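Local atomic coordinates of tubulin-like protein CetZ (Methanosaeta thermophila, PDB entry 3ZID), a protein that binds guanine nucleotides as a tubulin/FtsZ-type GTPase and is thought to take part in controlling the shape of archaeal cells. Residues R200-S210 against V308-V319; G76-Q84 against I151-E162. All coordinates share one frame; numbering follows the deposited sequence.

Interaction 1: residues R200-S210 against V308-V319; sequences RLLFLIEALDS and VIKKGEPRVLSV
Phe203 leaves helix 186-210 with CG anti to the backbone N, while Arg315 leaves strand 315-322 with CG tucked between its own N and carbonyl carbon (chi1 61°), which lays the extended arginine chain along the ring, the two side chains running in opposite senses. The guanidinium lies flat on one face of the ring, planes 7° apart, its CZ 3.7 Å from the ring centroid in a cation-pi stack. Against the opposite face rests Leu317 CB, a CH-pi contact offset toward the rim, so the phenyl group is sandwiched. Arg315 NH2 forms a salt bridge with Glu206 OE1 (3.2 Å) at the guanidinium edge, the carboxylate turned almost perpendicular. Lys310 NZ, salt-bridged to both Glu206 oxygens on their syn sides, completes a three-residue network, and Gln278 OE1 accepts from Arg315 NE, fixing the guanidinium's rotation further. Leu317 CD2 packs on Leu204 CA (3.7 Å), and Val319 CG2 meets Leu204 CD1 further along the strand. Near the helix end, Val308 CG1 touches Ser210 OG (3.4 Å). Helix and strand 315-319 cross at 91°, an arrangement consistent with the long central helix of the tubulin/FtsZ fold lying against the mixed sheet of the second domain.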
# COMPACT_ATOMS: atom_id res chain seq x y z
N ARG A 200 -9.27 -3.46 -6.33
CA ARG A 200 -8.50 -2.63 -7.24
C ARG A 200 -7.30 -3.35 -7.84
O ARG A 200 -7.06 -3.22 -9.03
CB ARG A 200 -8.09 -1.33 -6.56
CG ARG A 200 -9.26 -0.36 -6.45
CD ARG A 200 -9.13 0.60 -5.29
NE ARG A 200 -10.44 0.99 -4.78
CZ ARG A 200 -10.79 2.24 -4.51
NH1 ARG A 200 -9.93 3.25 -4.70
NH2 ARG A 200 -12.00 2.49 -4.05
N LEU A 201 -6.59 -4.16 -7.06
CA LEU A 201 -5.41 -4.86 -7.57
C LEU A 201 -5.79 -5.91 -8.61
O LEU A 201 -5.11 -6.09 -9.61
CB LEU A 201 -4.64 -5.56 -6.44
CG LEU A 201 -3.85 -4.69 -5.44
CD1 LEU A 201 -3.17 -5.58 -4.39
CD2 LEU A 201 -2.85 -3.82 -6.17
N LEU A 202 -6.88 -6.62 -8.33
CA LEU A 202 -7.40 -7.62 -9.25
C LEU A 202 -7.87 -7.00 -10.56
O LEU A 202 -7.62 -7.53 -11.63
CB LEU A 202 -8.50 -8.44 -8.59
CG LEU A 202 -7.91 -9.46 -7.61
CD1 LEU A 202 -9.02 -10.09 -6.78
CD2 LEU A 202 -7.13 -10.53 -8.40
N PHE A 203 -8.51 -5.84 -10.46
CA PHE A 203 -8.92 -5.09 -11.65
C PHE A 203 -7.64 -4.69 -12.41
O PHE A 203 -7.55 -4.87 -13.63
CB PHE A 203 -9.74 -3.86 -11.20
CG PHE A 203 -10.40 -3.08 -12.32
CD1 PHE A 203 -10.22 -3.42 -13.65
CD2 PHE A 203 -11.21 -2.00 -12.02
CE1 PHE A 203 -10.84 -2.68 -14.67
CE2 PHE A 203 -11.83 -1.25 -13.03
CZ PHE A 203 -11.63 -1.59 -14.35
N LEU A 204 -6.64 -4.17 -11.70
CA LEU A 204 -5.37 -3.77 -12.33
C LEU A 204 -4.69 -4.92 -13.10
O LEU A 204 -4.25 -4.76 -14.24
CB LEU A 204 -4.42 -3.21 -11.29
CG LEU A 204 -3.01 -2.82 -11.76
CD1 LEU A 204 -3.08 -1.78 -12.87
CD2 LEU A 204 -2.16 -2.32 -10.57
N ILE A 205 -4.61 -6.08 -12.47
CA ILE A 205 -4.03 -7.25 -13.08
C ILE A 205 -4.82 -7.69 -14.31
O ILE A 205 -4.24 -7.93 -15.36
CB ILE A 205 -3.96 -8.40 -12.06
CG1 ILE A 205 -2.90 -8.08 -11.00
CG2 ILE A 205 -3.64 -9.72 -12.74
CD1 ILE A 205 -3.12 -8.82 -9.69
N GLU A 206 -6.14 -7.74 -14.19
CA GLU A 206 -7.03 -8.05 -15.32
C GLU A 206 -6.81 -7.11 -16.51
O GLU A 206 -6.63 -7.55 -17.64
CB GLU A 206 -8.49 -8.03 -14.88
CG GLU A 206 -9.45 -8.58 -15.94
CD GLU A 206 -10.84 -8.88 -15.40
OE1 GLU A 206 -11.43 -8.01 -14.72
OE2 GLU A 206 -11.33 -10.00 -15.65
N ALA A 207 -6.80 -5.81 -16.23
CA ALA A 207 -6.57 -4.80 -17.24
C ALA A 207 -5.23 -5.02 -17.93
O ALA A 207 -5.16 -5.06 -19.16
CB ALA A 207 -6.60 -3.41 -16.62
N LEU A 208 -4.17 -5.18 -17.14
CA LEU A 208 -2.84 -5.40 -17.72
C LEU A 208 -2.77 -6.68 -18.54
O LEU A 208 -2.08 -6.75 -19.55
CB LEU A 208 -1.75 -5.41 -16.63
CG LEU A 208 -1.52 -4.09 -15.88
CD1 LEU A 208 -0.61 -4.26 -14.65
CD2 LEU A 208 -0.96 -3.03 -16.80
N ASP A 209 -3.52 -7.69 -18.12
CA ASP A 209 -3.44 -8.97 -18.79
C ASP A 209 -4.26 -9.10 -20.06
O ASP A 209 -3.88 -9.82 -20.97
CB ASP A 209 -3.89 -10.10 -17.87
CG ASP A 209 -3.44 -11.45 -18.36
OD1 ASP A 209 -2.44 -11.51 -19.12
OD2 ASP A 209 -4.14 -12.45 -18.07
N SER A 210 -5.34 -8.34 -20.16
CA SER A 210 -6.26 -8.53 -21.27
C SER A 210 -5.81 -7.80 -22.52
O SER A 210 -6.06 -8.26 -23.63
CB SER A 210 -7.66 -8.05 -20.86
OG SER A 210 -7.68 -6.64 -20.69
N VAL A 308 -11.36 -2.07 -21.71
CA VAL A 308 -11.46 -3.51 -21.63
C VAL A 308 -12.92 -3.91 -21.75
O VAL A 308 -13.73 -3.55 -20.91
CB VAL A 308 -10.90 -4.08 -20.31
CG1 VAL A 308 -10.92 -5.61 -20.34
CG2 VAL A 308 -9.48 -3.57 -20.07
N ILE A 309 -13.25 -4.67 -22.79
CA ILE A 309 -14.59 -5.15 -22.95
C ILE A 309 -14.83 -6.36 -22.08
O ILE A 309 -14.10 -7.34 -22.15
CB ILE A 309 -14.89 -5.45 -24.42
CG1 ILE A 309 -14.58 -4.20 -25.24
CG2 ILE A 309 -16.36 -5.95 -24.57
CD1 ILE A 309 -14.72 -4.38 -26.70
N LYS A 310 -15.85 -6.27 -21.25
CA LYS A 310 -16.20 -7.37 -20.38
C LYS A 310 -17.61 -7.08 -19.92
O LYS A 310 -17.90 -5.97 -19.45
CB LYS A 310 -15.24 -7.46 -19.19
CG LYS A 310 -15.49 -8.64 -18.28
CD LYS A 310 -14.71 -8.49 -16.96
CE LYS A 310 -15.00 -9.61 -15.97
NZ LYS A 310 -14.35 -9.34 -14.65
N LYS A 311 -18.48 -8.07 -20.04
CA LYS A 311 -19.89 -7.91 -19.70
C LYS A 311 -20.14 -7.33 -18.31
O LYS A 311 -19.70 -7.87 -17.30
CB LYS A 311 -20.65 -9.24 -19.85
CG LYS A 311 -22.15 -9.13 -19.59
CD LYS A 311 -22.89 -10.39 -20.01
CE LYS A 311 -24.41 -10.27 -19.83
NZ LYS A 311 -24.99 -9.20 -20.69
N GLY A 312 -20.84 -6.20 -18.27
CA GLY A 312 -21.22 -5.60 -17.01
C GLY A 312 -21.41 -4.11 -17.11
O GLY A 312 -21.02 -3.48 -18.10
N GLU A 313 -21.98 -3.53 -16.06
CA GLU A 313 -22.09 -2.09 -15.94
C GLU A 313 -20.66 -1.56 -15.81
O GLU A 313 -19.82 -2.18 -15.17
CB GLU A 313 -22.93 -1.72 -14.73
CG GLU A 313 -24.24 -2.52 -14.61
CD GLU A 313 -25.12 -2.34 -15.83
OE1 GLU A 313 -25.33 -1.18 -16.25
OE2 GLU A 313 -25.60 -3.35 -16.38
N PRO A 314 -20.37 -0.43 -16.45
CA PRO A 314 -18.99 0.07 -16.51
C PRO A 314 -18.36 0.37 -15.15
O PRO A 314 -19.04 0.79 -14.22
CB PRO A 314 -19.10 1.34 -17.36
CG PRO A 314 -20.59 1.68 -17.38
CD PRO A 314 -21.30 0.40 -17.26
N ARG A 315 -17.06 0.11 -15.06
CA ARG A 315 -16.28 0.50 -13.90
C ARG A 315 -14.97 1.09 -14.41
O ARG A 315 -14.50 0.81 -15.53
CB ARG A 315 -16.02 -0.68 -12.96
CG ARG A 315 -15.24 -1.84 -13.56
CD ARG A 315 -14.82 -2.79 -12.44
NE ARG A 315 -14.01 -3.90 -12.95
CZ ARG A 315 -13.44 -4.82 -12.18
NH1 ARG A 315 -13.59 -4.76 -10.86
NH2 ARG A 315 -12.74 -5.81 -12.73
N VAL A 316 -14.38 1.94 -13.58
CA VAL A 316 -13.18 2.64 -13.96
C VAL A 316 -12.13 2.43 -12.88
O VAL A 316 -12.41 2.54 -11.68
CB VAL A 316 -13.43 4.15 -14.14
CG1 VAL A 316 -12.13 4.88 -14.49
CG2 VAL A 316 -14.47 4.39 -15.24
N LEU A 317 -10.93 2.14 -13.34
CA LEU A 317 -9.77 2.13 -12.48
C LEU A 317 -8.84 3.25 -12.89
O LEU A 317 -8.52 3.41 -14.06
CB LEU A 317 -9.04 0.80 -12.57
CG LEU A 317 -7.75 0.73 -11.73
CD1 LEU A 317 -8.09 0.44 -10.32
CD2 LEU A 317 -6.84 -0.34 -12.28
N SER A 318 -8.39 4.02 -11.92
CA SER A 318 -7.40 5.03 -12.18
C SER A 318 -6.11 4.72 -11.42
O SER A 318 -6.13 4.35 -10.24
CB SER A 318 -7.94 6.41 -11.80
OG SER A 318 -8.32 6.44 -10.43
N VAL A 319 -4.99 4.82 -12.11
CA VAL A 319 -3.69 4.65 -11.48
C VAL A 319 -3.10 6.02 -11.52
O VAL A 319 -2.91 6.58 -12.59
CB VAL A 319 -2.79 3.64 -12.21
CG1 VAL A 319 -1.45 3.45 -11.46
CG2 VAL A 319 -3.52 2.28 -12.42

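Interaction 2: residues G76-Q84 against I151-E162; sequences GANRSKGKQ and IYLQNAAFCLRE
Arg79, in the first turn of helix 79-98, is a knob set into a hole formed by Asn155, Phe158, Cys159 and Glu162 of helix 150-165, within the GTPase domain of the tubulin/FtsZ fold. From CB, directed at the facing helix, the chain runs to CG, 3.5 Å from Asn155 OD1, and to CD, which comes closer to the same oxygen. There it bends sharply (chi3 22°), carrying NE past Asn155 O and laying one face of the guanidinium over the backbone around Cys159. NH1 approaches Cys159 CB at 3.8 Å and donates to Ser118 OG of helix 117-131. NH2 forms a salt bridge with Glu162 OE2 (2.8 Å), with the carboxylate at the guanidinium edge. Lys83, one turn further along, extends to set NZ on the same oxygen in a second, hydrogen-bonded salt bridge, so two cations grip OE2 and would be expected to favour the charged carboxylate.

At the other end, Ala77 CB packs on Ile151 CG2 (3.7 Å), beside Gly76, which touches the bound GDP. Asn155 ND2 donates toward a lone pair of Ala77 O, which itself sits somewhat out of the Asn155 amide plane, and also to Ser113 O; these bonds fix the amide's rotation. A water completes the junction: it donates to Ala77 O and to Asn155 OD1 (2.7 Å) and accepts from Arg79 N at 3.0 Å.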
# COMPACT_ATOMS: atom_id res chain seq x y z
N GLY A 76 7.28 -7.92 17.09
CA GLY A 76 6.42 -6.85 17.54
C GLY A 76 6.43 -5.67 16.58
O GLY A 76 6.33 -5.85 15.38
N ALA A 77 6.59 -4.47 17.11
CA ALA A 77 6.66 -3.29 16.24
C ALA A 77 8.10 -2.79 16.13
O ALA A 77 8.34 -1.66 15.71
CB ALA A 77 5.74 -2.19 16.74
N ASN A 78 9.04 -3.65 16.50
CA ASN A 78 10.46 -3.30 16.48
C ASN A 78 11.10 -3.57 15.12
O ASN A 78 11.40 -4.71 14.79
CB ASN A 78 11.19 -4.08 17.57
CG ASN A 78 12.63 -3.61 17.78
OD1 ASN A 78 13.29 -3.09 16.88
ND2 ASN A 78 13.12 -3.81 18.99
N ARG A 79 11.32 -2.51 14.35
CA ARG A 79 11.87 -2.66 13.01
C ARG A 79 13.31 -3.18 13.01
O ARG A 79 13.71 -3.87 12.08
CB ARG A 79 11.75 -1.34 12.23
CG ARG A 79 10.28 -1.03 11.91
CD ARG A 79 10.06 0.26 11.15
NE ARG A 79 11.22 0.75 10.41
CZ ARG A 79 11.52 0.43 9.15
NH1 ARG A 79 10.75 -0.41 8.47
NH2 ARG A 79 12.58 0.95 8.58
N SER A 80 14.07 -2.87 14.06
CA SER A 80 15.43 -3.39 14.15
C SER A 80 15.42 -4.90 14.22
O SER A 80 16.16 -5.58 13.51
CB SER A 80 16.18 -2.82 15.37
OG SER A 80 16.75 -1.55 15.10
N LYS A 81 14.54 -5.44 15.07
CA LYS A 81 14.42 -6.88 15.19
C LYS A 81 13.87 -7.47 13.90
O LYS A 81 14.27 -8.55 13.47
CB LYS A 81 13.53 -7.24 16.38
CG LYS A 81 14.25 -7.04 17.71
CD LYS A 81 13.69 -7.97 18.77
CE LYS A 81 14.78 -8.35 19.77
NZ LYS A 81 14.28 -9.25 20.84
N GLY A 82 12.98 -6.73 13.26
CA GLY A 82 12.44 -7.15 11.99
C GLY A 82 13.54 -7.32 10.97
O GLY A 82 13.60 -8.34 10.29
N LYS A 83 14.40 -6.32 10.87
CA LYS A 83 15.50 -6.37 9.92
C LYS A 83 16.43 -7.53 10.21
O LYS A 83 16.86 -8.23 9.28
CB LYS A 83 16.27 -5.05 9.93
CG LYS A 83 15.47 -3.90 9.34
CD LYS A 83 16.19 -2.59 9.52
CE LYS A 83 15.44 -1.47 8.84
NZ LYS A 83 16.07 -0.15 9.08
N GLN A 84 16.75 -7.75 11.49
CA GLN A 84 17.59 -8.89 11.87
C GLN A 84 16.93 -10.19 11.49
O GLN A 84 17.56 -11.08 10.89
CB GLN A 84 17.88 -8.88 13.38
CG GLN A 84 18.84 -7.80 13.85
CD GLN A 84 18.96 -7.72 15.37
OE1 GLN A 84 18.14 -8.28 16.10
NE2 GLN A 84 19.97 -7.01 15.84
N ILE A 151 4.93 4.72 18.10
CA ILE A 151 5.76 3.75 17.40
C ILE A 151 5.27 3.51 15.98
O ILE A 151 6.06 3.41 15.05
CB ILE A 151 5.81 2.41 18.16
CG1 ILE A 151 6.62 2.60 19.44
CG2 ILE A 151 6.51 1.35 17.33
CD1 ILE A 151 8.06 3.07 19.18
N TYR A 152 3.96 3.41 15.83
CA TYR A 152 3.37 3.22 14.52
C TYR A 152 3.74 4.38 13.58
O TYR A 152 4.15 4.15 12.43
CB TYR A 152 1.85 3.08 14.66
CG TYR A 152 1.43 1.67 15.05
CD1 TYR A 152 2.36 0.64 15.12
CD2 TYR A 152 0.12 1.39 15.39
CE1 TYR A 152 1.98 -0.65 15.48
CE2 TYR A 152 -0.27 0.10 15.76
CZ TYR A 152 0.67 -0.91 15.81
OH TYR A 152 0.28 -2.18 16.17
N LEU A 153 3.64 5.60 14.08
CA LEU A 153 3.97 6.77 13.27
C LEU A 153 5.46 6.83 12.92
O LEU A 153 5.83 7.19 11.80
CB LEU A 153 3.53 8.06 13.93
CG LEU A 153 2.05 8.17 14.27
CD1 LEU A 153 1.77 9.51 14.92
CD2 LEU A 153 1.22 8.00 13.01
N GLN A 154 6.30 6.50 13.89
CA GLN A 154 7.74 6.51 13.67
C GLN A 154 8.18 5.48 12.67
O GLN A 154 9.00 5.76 11.80
CB GLN A 154 8.49 6.25 14.96
CG GLN A 154 8.34 7.27 16.05
CD GLN A 154 9.14 6.88 17.26
OE1 GLN A 154 9.89 5.90 17.22
NE2 GLN A 154 8.98 7.62 18.36
N ASN A 155 7.65 4.27 12.82
CA ASN A 155 7.93 3.18 11.92
C ASN A 155 7.53 3.56 10.51
O ASN A 155 8.25 3.28 9.54
CB ASN A 155 7.16 1.93 12.35
CG ASN A 155 7.77 1.24 13.55
OD1 ASN A 155 8.90 1.54 13.93
ND2 ASN A 155 7.04 0.29 14.13
N ALA A 156 6.36 4.19 10.40
CA ALA A 156 5.82 4.60 9.10
C ALA A 156 6.78 5.52 8.38
O ALA A 156 7.13 5.29 7.22
CB ALA A 156 4.48 5.28 9.28
N ALA A 157 7.27 6.53 9.09
CA ALA A 157 8.16 7.53 8.50
C ALA A 157 9.43 6.91 7.95
O ALA A 157 9.84 7.22 6.83
CB ALA A 157 8.49 8.62 9.52
N PHE A 158 10.06 6.05 8.74
CA PHE A 158 11.30 5.40 8.29
C PHE A 158 11.09 4.33 7.23
O PHE A 158 11.97 4.10 6.38
CB PHE A 158 12.07 4.84 9.47
CG PHE A 158 12.60 5.90 10.38
CD1 PHE A 158 13.57 6.78 9.93
CD2 PHE A 158 12.14 5.99 11.67
CE1 PHE A 158 14.06 7.77 10.77
CE2 PHE A 158 12.63 6.97 12.52
CZ PHE A 158 13.60 7.85 12.07
N CYS A 159 9.95 3.65 7.29
CA CYS A 159 9.65 2.64 6.28
C CYS A 159 9.47 3.29 4.92
O CYS A 159 10.03 2.82 3.92
CB CYS A 159 8.39 1.87 6.64
SG CYS A 159 7.94 0.66 5.37
N LEU A 160 8.68 4.35 4.87
CA LEU A 160 8.45 5.06 3.61
C LEU A 160 9.76 5.56 3.00
O LEU A 160 9.94 5.53 1.77
CB LEU A 160 7.45 6.20 3.80
CG LEU A 160 5.99 5.77 4.00
CD1 LEU A 160 5.14 6.93 4.52
CD2 LEU A 160 5.42 5.20 2.68
N ARG A 161 10.67 6.03 3.85
CA ARG A 161 11.99 6.44 3.38
C ARG A 161 12.74 5.30 2.72
O ARG A 161 13.27 5.46 1.62
CB ARG A 161 12.83 7.04 4.51
CG ARG A 161 12.40 8.45 4.89
CD ARG A 161 13.02 8.92 6.20
NE ARG A 161 14.47 9.09 6.12
CZ ARG A 161 15.19 9.73 7.03
NH1 ARG A 161 14.60 10.26 8.09
NH2 ARG A 161 16.50 9.84 6.89
N GLU A 162 12.78 4.14 3.37
CA GLU A 162 13.47 3.00 2.79
C GLU A 162 12.86 2.52 1.47
O GLU A 162 13.60 2.09 0.58
CB GLU A 162 13.54 1.83 3.76
CG GLU A 162 14.47 2.05 4.93
CD GLU A 162 14.35 0.97 5.97
OE1 GLU A 162 13.68 -0.05 5.70
OE2 GLU A 162 14.94 1.14 7.06
O HOH W 1 10.68 0.20 15.45

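How the interactions relate
Both segments of interaction 2 precede those of interaction 1 in the sequence, and the two contacts lie on opposite sides of the chain's centre, with centres 34 Å apart and nearest atoms about 15 Å apart. Interaction 2 joins two helices of the nucleotide-binding domain, built round the six-stranded parallel sheet, and borders the GDP pocket. Interaction 1 instead joins that part of the molecule to the four-stranded mixed sheet, through helix 186-210. The same helix touches strand 105-111 of the parallel sheet, and its earlier part carries Asn194, a GTP-binding residue. One contact therefore belongs to the surroundings of the nucleotide, the other to the interface between the two sheets.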